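Local coordinates for uncharacterized protein (Nostoc punctiforme, PDB 2QDR) that probably acts as a dioxygenase built on a double-stranded beta-helix fold, at the interface of chains A and B and the interface of chains A and C. Residues are numbered along the deposited sequence; one frame, centred on the assembly and turned at random. Chains: chain A/B/C, Uncharacterized protein.

Contact 1: the interface of chains A and B. Residues chain A 226, 276-277; chain B 131, 246, 280.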
# COMPACT_ATOMS: atom_id res chain seq x y z
N PRO A 226 7.06 1.27 25.12
CA PRO A 226 7.31 2.31 26.12
C PRO A 226 6.63 3.65 25.77
O PRO A 226 6.08 3.80 24.69
CB PRO A 226 8.83 2.48 26.08
CG PRO A 226 9.35 1.22 25.55
CD PRO A 226 8.33 0.76 24.56
N ASP A 276 5.61 4.16 31.06
CA ASP A 276 6.85 4.67 30.49
C ASP A 276 7.77 3.53 30.06
O ASP A 276 8.62 3.74 29.21
CB ASP A 276 7.58 5.58 31.48
CG ASP A 276 6.80 6.85 31.81
OD1 ASP A 276 5.98 7.32 30.99
OD2 ASP A 276 7.05 7.40 32.89
N ASP A 277 7.59 2.34 30.65
CA ASP A 277 8.42 1.16 30.35
C ASP A 277 7.82 0.19 29.34
O ASP A 277 8.57 -0.48 28.62
CB ASP A 277 8.71 0.39 31.66
CG ASP A 277 9.53 1.19 32.67
OD1 ASP A 277 9.90 2.36 32.39
OD2 ASP A 277 9.80 0.65 33.77
N LYS B 131 11.98 13.70 32.06
CA LYS B 131 12.41 12.32 31.75
C LYS B 131 12.40 11.99 30.25
O LYS B 131 11.38 12.12 29.59
CB LYS B 131 11.56 11.29 32.51
CG LYS B 131 12.02 9.81 32.44
CD LYS B 131 10.99 8.91 33.14
CE LYS B 131 11.25 7.41 32.99
NZ LYS B 131 10.09 6.63 33.48
N THR B 246 15.44 0.72 30.02
CA THR B 246 14.46 -0.19 30.59
C THR B 246 14.57 -1.58 30.00
O THR B 246 15.04 -1.74 28.87
CB THR B 246 13.02 0.38 30.33
OG1 THR B 246 12.70 1.33 31.36
CG2 THR B 246 11.90 -0.66 30.33
N LEU B 280 13.86 -0.66 26.24
CA LEU B 280 14.01 0.67 25.66
C LEU B 280 15.48 0.99 25.72
O LEU B 280 16.10 0.75 26.76
CB LEU B 280 13.19 1.69 26.45
CG LEU B 280 13.20 3.15 26.02
CD1 LEU B 280 12.79 3.29 24.58
CD2 LEU B 280 12.28 3.94 26.92
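A:Pro226 and B:Leu280 form the small apolar centre of this patch of the two-fold A/B interface. Their side chains run antiparallel, flank to flank: the proline CB lies 3.8 Å from the leucine methyl CD2, and its CG faces CB and CD1 of the same leucine. The leucine branch reaches the pyrrolidine because its CG is anti to the backbone N (chi1 180°). Next outward, the side chain of B:Thr246 lies roughly perpendicular to that of A:Asp277. The methyl CG2 of the threonine packs 3.6 Å from the CB methylene of A:Asp277, while its hydroxyl OG1 turns to carboxylate oxygen OD1 at 3.2 Å in a weak hydrogen bond. One threonine thus meets the aspartate with both an apolar and a polar branch. At the rim, B:Lys131 reaches over with CG anti to the backbone N (chi1 -172°) and the chain extended beyond it, and its tip makes a salt bridge with A:Asp276. NZ, the side-chain amine of B:Lys131, also lies 4.4 Å from OD1 of A:Asp277, without contact, so the two acids would probably share its positive field. In the salt bridge itself, NZ of B:Lys131 stands 3.2 Å from OD2 of A:Asp276, approaching on the anti side of the carboxylate and 30° out of its plane.

Contact 2: the interface of chains A and C. Residues chain A 126-128, 130; chain C 298, 300-301.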
# COMPACT_ATOMS: atom_id res chain seq x y z
N GLU A 126 2.93 -35.74 23.13
CA GLU A 126 4.25 -35.65 22.47
C GLU A 126 4.83 -34.24 22.40
O GLU A 126 6.02 -34.09 22.14
CB GLU A 126 4.18 -36.19 21.03
CG GLU A 126 3.16 -35.49 20.12
CD GLU A 126 3.22 -35.95 18.70
OE1 GLU A 126 4.28 -35.73 18.08
OE2 GLU A 126 2.20 -36.44 18.19
N TRP A 127 4.01 -33.21 22.65
CA TRP A 127 4.45 -31.82 22.52
C TRP A 127 4.85 -31.06 23.79
O TRP A 127 4.09 -31.04 24.75
CB TRP A 127 3.34 -31.03 21.85
CG TRP A 127 2.95 -31.59 20.54
CD1 TRP A 127 3.65 -31.52 19.38
CD2 TRP A 127 1.74 -32.29 20.23
NE1 TRP A 127 2.96 -32.15 18.37
CE2 TRP A 127 1.78 -32.63 18.86
CE3 TRP A 127 0.62 -32.68 20.99
CZ2 TRP A 127 0.76 -33.34 18.24
CZ3 TRP A 127 -0.40 -33.38 20.37
CH2 TRP A 127 -0.33 -33.71 19.00
N GLN A 128 6.01 -30.39 23.75
CA GLN A 128 6.48 -29.58 24.87
C GLN A 128 5.78 -28.24 24.83
O GLN A 128 5.49 -27.73 23.76
CB GLN A 128 7.98 -29.24 24.82
CG GLN A 128 8.99 -30.37 24.90
CD GLN A 128 10.44 -29.83 24.98
OE1 GLN A 128 10.67 -28.62 24.98
NE2 GLN A 128 11.41 -30.74 25.04
N ASN A 130 6.88 -24.95 26.64
CA ASN A 130 7.84 -24.22 27.48
C ASN A 130 7.27 -22.83 27.82
O ASN A 130 6.08 -22.61 27.64
CB ASN A 130 9.25 -24.19 26.84
CG ASN A 130 9.33 -23.33 25.58
OD1 ASN A 130 8.33 -23.07 24.90
ND2 ASN A 130 10.56 -22.92 25.24
N TYR C 298 6.96 -24.99 15.96
CA TYR C 298 7.36 -25.72 17.17
C TYR C 298 8.89 -25.91 17.22
O TYR C 298 9.49 -26.31 16.24
CB TYR C 298 6.56 -27.04 17.16
CG TYR C 298 6.84 -28.02 18.27
CD1 TYR C 298 6.63 -27.66 19.59
CD2 TYR C 298 7.21 -29.34 17.99
CE1 TYR C 298 6.86 -28.58 20.63
CE2 TYR C 298 7.44 -30.27 19.02
CZ TYR C 298 7.26 -29.87 20.34
OH TYR C 298 7.49 -30.73 21.38
N PRO C 300 11.21 -27.37 20.33
CA PRO C 300 11.52 -27.82 21.70
C PRO C 300 13.00 -27.79 22.10
O PRO C 300 13.87 -28.00 21.25
CB PRO C 300 11.03 -29.27 21.68
CG PRO C 300 11.15 -29.69 20.28
CD PRO C 300 10.74 -28.49 19.49
N GLN C 301 13.25 -27.55 23.39
CA GLN C 301 14.58 -27.49 24.00
C GLN C 301 14.82 -28.82 24.73
O GLN C 301 14.04 -29.75 24.53
CB GLN C 301 14.67 -26.29 24.96
CG GLN C 301 14.21 -24.94 24.35
CD GLN C 301 15.06 -24.47 23.18
OE1 GLN C 301 14.56 -24.32 22.05
NE2 GLN C 301 16.36 -24.27 23.42
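The backbone N of A:Gln128, in the short strand 127-129, donates to the phenol oxygen OH of C:Tyr298 at 2.8 Å, and the bond is nearly straight at 173°. C:Tyr298 meets the strand tip-first, its CG anti to its own backbone N. Its ring lies between two neighbours: CD of C:Pro300 is over the centre of one face, and CD1 of A:Trp127 approaches the opposite face toward the rim, 4.0 Å from CE2 of the tyrosine. The indole and phenol planes stand 79° apart, an edge-to-face pairing. On the indole itself, CG of A:Glu126 lies over one face. The side chain of A:Gln128 is extended beyond CG and uses both ends of its amide on the backbone of C:Gln301. NE2 donates to the carbonyl O of C:Gln301 at 2.9 Å, with that oxygen near the amide plane, while OE1 accepts from the backbone N of C:Gln301 at 3.2 Å in a more bent bond (140°). This two-point pairing is likely to fix the rotation of the amide, whose CD rests 3.4 Å from CB of C:Pro300. The A/C interface is not an exact two-fold and may not be biological. Here strand 127-129 of one subunit meets strand 296-298 and the following C-terminal loop of another.

Contact 3: the interface of chains A and B. Residues chain A 194, 206, 223, 225-226; chain B 194, 206, 223, 225-226.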
# COMPACT_ATOMS: atom_id res chain seq x y z
N TRP A 194 5.14 -10.52 15.85
CA TRP A 194 4.22 -9.44 16.26
C TRP A 194 3.52 -8.84 15.05
O TRP A 194 4.14 -8.66 14.00
CB TRP A 194 4.91 -8.31 17.02
CG TRP A 194 5.36 -8.69 18.38
CD1 TRP A 194 6.63 -8.93 18.79
CD2 TRP A 194 4.52 -8.91 19.52
NE1 TRP A 194 6.64 -9.25 20.11
CE2 TRP A 194 5.36 -9.25 20.59
CE3 TRP A 194 3.13 -8.84 19.74
CZ2 TRP A 194 4.86 -9.55 21.87
CZ3 TRP A 194 2.64 -9.15 21.01
CH2 TRP A 194 3.50 -9.49 22.05
N ASN A 206 1.47 -3.83 19.86
CA ASN A 206 1.40 -4.94 18.93
C ASN A 206 0.66 -6.08 19.59
O ASN A 206 0.60 -6.16 20.82
CB ASN A 206 2.80 -5.35 18.49
CG ASN A 206 3.42 -4.36 17.52
OD1 ASN A 206 4.55 -3.93 17.70
ND2 ASN A 206 2.66 -3.98 16.50
N ALA A 223 1.65 -6.47 23.43
CA ALA A 223 2.93 -5.87 23.73
C ALA A 223 2.71 -4.38 23.67
O ALA A 223 2.39 -3.86 22.60
CB ALA A 223 3.99 -6.28 22.73
N LEU A 225 4.29 -0.78 23.89
CA LEU A 225 5.60 -0.16 23.76
C LEU A 225 5.80 0.87 24.86
O LEU A 225 4.83 1.29 25.49
CB LEU A 225 5.72 0.54 22.40
CG LEU A 225 5.63 -0.36 21.16
CD1 LEU A 225 5.69 0.45 19.86
CD2 LEU A 225 6.73 -1.37 21.19
N PRO A 226 7.06 1.27 25.12
CA PRO A 226 7.31 2.31 26.12
C PRO A 226 6.63 3.65 25.77
O PRO A 226 6.08 3.80 24.69
CB PRO A 226 8.83 2.48 26.08
CG PRO A 226 9.35 1.22 25.55
CD PRO A 226 8.33 0.76 24.56
N TRP B 194 6.12 6.13 17.92
CA TRP B 194 6.99 5.06 17.44
C TRP B 194 6.76 4.83 15.96
O TRP B 194 5.62 4.88 15.49
CB TRP B 194 6.76 3.74 18.20
CG TRP B 194 7.23 3.77 19.59
CD1 TRP B 194 6.48 3.89 20.71
CD2 TRP B 194 8.60 3.70 20.03
NE1 TRP B 194 7.28 3.89 21.82
CE2 TRP B 194 8.59 3.77 21.44
CE3 TRP B 194 9.83 3.57 19.38
CZ2 TRP B 194 9.76 3.74 22.20
CZ3 TRP B 194 11.00 3.54 20.14
CH2 TRP B 194 10.95 3.63 21.53
N ASN B 206 10.74 -1.04 17.13
CA ASN B 206 10.38 0.27 16.62
C ASN B 206 11.46 1.25 17.00
O ASN B 206 12.25 1.00 17.92
CB ASN B 206 8.98 0.68 17.04
CG ASN B 206 7.92 -0.11 16.33
OD1 ASN B 206 7.69 -1.28 16.63
ND2 ASN B 206 7.24 0.53 15.39
N ALA B 223 12.97 0.58 20.63
CA ALA B 223 12.06 -0.19 21.46
C ALA B 223 12.08 -1.59 20.90
O ALA B 223 11.70 -1.79 19.74
CB ALA B 223 10.65 0.36 21.43
N LEU B 225 10.60 -5.19 21.10
CA LEU B 225 9.41 -5.87 21.59
C LEU B 225 9.80 -7.14 22.31
O LEU B 225 10.92 -7.61 22.13
CB LEU B 225 8.53 -6.24 20.41
CG LEU B 225 7.86 -5.11 19.63
CD1 LEU B 225 7.38 -5.53 18.24
CD2 LEU B 225 6.70 -4.57 20.43
N PRO B 226 8.91 -7.69 23.16
CA PRO B 226 9.19 -8.97 23.82
C PRO B 226 9.44 -10.12 22.82
O PRO B 226 9.26 -9.93 21.63
CB PRO B 226 7.92 -9.24 24.64
CG PRO B 226 7.30 -7.91 24.83
CD PRO B 226 7.62 -7.12 23.62
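A:Leu225 and B:Leu225 bury the most surface here, 68 and 66 Å², and meet at the centre of the two-fold patch with their CD2 methyls facing each other. Each sends its other methyl, CD1, to the opposite indole. CD1 of A:Leu225 lies over the face of the five-membered ring of B:Trp194, 4.0 Å from its centroid, a CH-pi contact; in the twin, CD1 of B:Leu225 comes within 3.5 Å of CD1 of A:Trp194. A:Trp194 also carries CB of A:Ala223 over one face, offset toward the rim, and B:Trp194 that of B:Ala223; these methyls in turn pack on the partner prolines, CB of A:Ala223 3.8 Å from CD of B:Pro226. An alanine in place of A:Trp194 would probably leave the carbonyl of B:Pro226 without its indole donor and open a gap beside B:Leu225. The side chains of A:Trp194 and B:Pro226 lie roughly perpendicular, with CZ2 of the indole 4.1 Å from CD of the proline. NE1 of B:Trp194 donates to O of A:Pro226 in the same way as its twin. There, NE1 of A:Trp194 points almost straight (175°) at O of B:Pro226, 3.1 Å away, with the oxygen in the indole plane but the donor lying 44° out of the carbonyl plane.

Contacts 1 and 3 belong to one two-fold A/B interface, their C-alpha centres about 11 Å apart, and they share A:Pro226: its ring serves contact 1 and its carbonyl and ring carbons serve contact 3. The mainly apolar contact 3 lies across the two-fold; contact 1, beside it and charged in its outer part, recurs with the chains exchanged. Contact 2 is separate, its C-alpha centre about 33 Å from that of contact 1 and 26 Å from that of contact 3, and shares no residue with either. Chain A thus meets two neighbours through different surfaces, which could let the contacts combine in the eight-copy deposited assembly, although the structure alone does not show that this is the biological oligomer.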